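Long-range contact in aminotransferase TlmJ (Streptoalloteichus hindustanus, PDB 5UID), which binds pyridoxal 5'-phosphate and, as a DegT/DnrJ/EryC1-family enzyme, probably transfers amino groups in natural product biosynthesis: residues 72-77 against 97-102. Sequence-based numbering, arbitrary orientation.
Sequences LGVGPG and RGARPV
Arg-97 lies across Val-74: with CG anti to the carbonyl carbon (chi1 -66°) and the chain bent farther along, it crosses the valine side chain at about a right angle, Arg-97 CB standing 4.0 Å from Val-74 CG2. The guanidinium then passes over the Val-74 carbonyl, with Val-74 O 3.1 Å above its plane and displaced from the centre of the group. Arg-97 NH1 is 3.4 Å from Val-74 O, but the angle is too poor for a hydrogen bond. CG2 of Val-74, set between its own backbone N and carbonyl carbon, also reaches Ala-99 CB at 4.3 Å. Backbone C-H···O contacts continue the seam, Gly-75 CA lying 3.4 Å from Arg-97 O. Pro-76 CA meets Gly-98 O at 3.3 Å, with 156° at H. Ala-99 CA approaches Gly-75 O at 3.3 Å with a more bent angle. An alanine in place of Arg-97 would probably leave Val-74 O without the CD and guanidinium that lie over it. Schellman motifs at Gly-73 and Gly-98 end helices 61-72 and 88-95, and the chain then runs into the neighbouring parallel strands 79-83 and 100-104, the latter at the edge of the aminotransferase sheet within this chain. At Gly-98, a CB would be jammed against the carbonyl O of Arg-97 and would come 3.0 Å from Pro-76 CG. Farther out, Val-74 rests on Met-69 and Arg-97 on Glu-70, both in helix 61-72, while Ala-99 packs on Ile-94 of helix 88-95. Asp-78 accepts a hydrogen bond from Gly-75 N, and the Arg-100 salt bridge to Glu-79 ties the two strand starts together.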
loop_
_atom_site.group_PDB
_atom_site.type_symbol
_atom_site.label_atom_id
_atom_site.label_comp_id
_atom_site.label_asym_id
_atom_site.label_seq_id
_atom_site.Cartn_x
_atom_site.Cartn_y
_atom_site.Cartn_z
ATOM N N LEU A 72 -5.979 8.878 16.291
ATOM C CA LEU A 72 -5.907 9.226 17.706
ATOM C C LEU A 72 -5.466 10.667 17.926
ATOM O O LEU A 72 -5.624 11.187 19.034
ATOM C CB LEU A 72 -4.963 8.269 18.433
ATOM C CG LEU A 72 -5.444 6.823 18.571
ATOM C CD1 LEU A 72 -4.355 5.959 19.183
ATOM C CD2 LEU A 72 -6.712 6.759 19.406
ATOM N N GLY A 73 -4.916 11.317 16.904
ATOM C CA GLY A 73 -4.573 12.721 17.008
ATOM C C GLY A 73 -3.274 13.023 17.717
ATOM O O GLY A 73 -3.140 14.100 18.306
ATOM N N VAL A 74 -2.307 12.105 17.684
ATOM C CA VAL A 74 -1.012 12.383 18.288
ATOM C C VAL A 74 -0.259 13.388 17.426
ATOM O O VAL A 74 -0.444 13.459 16.203
ATOM C CB VAL A 74 -0.197 11.088 18.479
ATOM C CG1 VAL A 74 -1.018 10.050 19.229
ATOM C CG2 VAL A 74 0.273 10.540 17.143
ATOM N N GLY A 75 0.591 14.187 18.069
ATOM C CA GLY A 75 1.337 15.210 17.374
ATOM C C GLY A 75 2.476 15.773 18.198
ATOM O O GLY A 75 2.943 15.153 19.159
ATOM N N PRO A 76 2.950 16.964 17.829
ATOM C CA PRO A 76 4.050 17.585 18.578
ATOM C C PRO A 76 3.680 17.793 20.038
ATOM O O PRO A 76 2.574 18.231 20.365
ATOM C CB PRO A 76 4.263 18.922 17.855
ATOM C CG PRO A 76 3.702 18.706 16.483
ATOM C CD PRO A 76 2.541 17.772 16.667
ATOM N N GLY A 77 4.624 17.471 20.921
ATOM C CA GLY A 77 4.401 17.548 22.347
ATOM C C GLY A 77 3.799 16.303 22.962
ATOM O O GLY A 77 3.794 16.180 24.194
ATOM N N ARG A 97 4.256 11.917 12.884
ATOM C CA ARG A 97 3.257 12.903 13.280
ATOM C C ARG A 97 3.838 14.031 14.122
ATOM O O ARG A 97 3.102 14.959 14.480
ATOM C CB ARG A 97 2.123 12.221 14.048
ATOM C CG ARG A 97 1.303 11.249 13.215
ATOM C CD ARG A 97 -0.157 11.657 13.196
ATOM N NE ARG A 97 -0.341 12.985 12.619
ATOM C CZ ARG A 97 -1.441 13.716 12.757
ATOM N NH1 ARG A 97 -2.465 13.253 13.464
ATOM N NH2 ARG A 97 -1.519 14.915 12.195
ATOM N N GLY A 98 5.130 13.984 14.439
ATOM C CA GLY A 98 5.731 14.947 15.336
ATOM C C GLY A 98 5.754 14.529 16.790
ATOM O O GLY A 98 6.253 15.292 17.626
ATOM N N ALA A 99 5.233 13.351 17.118
ATOM C CA ALA A 99 5.223 12.855 18.485
ATOM C C ALA A 99 6.531 12.141 18.808
ATOM O O ALA A 99 7.294 11.751 17.919
ATOM C CB ALA A 99 4.042 11.910 18.710
ATOM N N ARG A 100 6.778 11.964 20.106
ATOM C CA ARG A 100 8.019 11.367 20.575
ATOM C C ARG A 100 7.776 9.927 20.995
ATOM O O ARG A 100 7.018 9.691 21.950
ATOM C CB ARG A 100 8.587 12.167 21.741
ATOM C CG ARG A 100 9.822 11.556 22.377
ATOM C CD ARG A 100 10.436 12.509 23.396
ATOM N NE ARG A 100 11.592 11.924 24.067
ATOM C CZ ARG A 100 11.563 11.404 25.291
ATOM N NH1 ARG A 100 10.433 11.400 25.986
ATOM N NH2 ARG A 100 12.665 10.891 25.821
ATOM N N PRO A 101 8.376 8.942 20.324
ATOM C CA PRO A 101 8.262 7.549 20.785
ATOM C C PRO A 101 9.063 7.356 22.065
ATOM O O PRO A 101 10.268 7.611 22.100
ATOM C CB PRO A 101 8.850 6.737 19.623
ATOM C CG PRO A 101 8.959 7.696 18.466
ATOM C CD PRO A 101 9.140 9.049 19.073
ATOM N N VAL A 102 8.388 6.901 23.116
ATOM C CA VAL A 102 9.003 6.689 24.423
ATOM C C VAL A 102 9.110 5.187 24.641
ATOM O O VAL A 102 8.104 4.514 24.900
ATOM C CB VAL A 102 8.206 7.365 25.545
ATOM C CG1 VAL A 102 8.845 7.076 26.896
ATOM C CG2 VAL A 102 8.123 8.864 25.301
#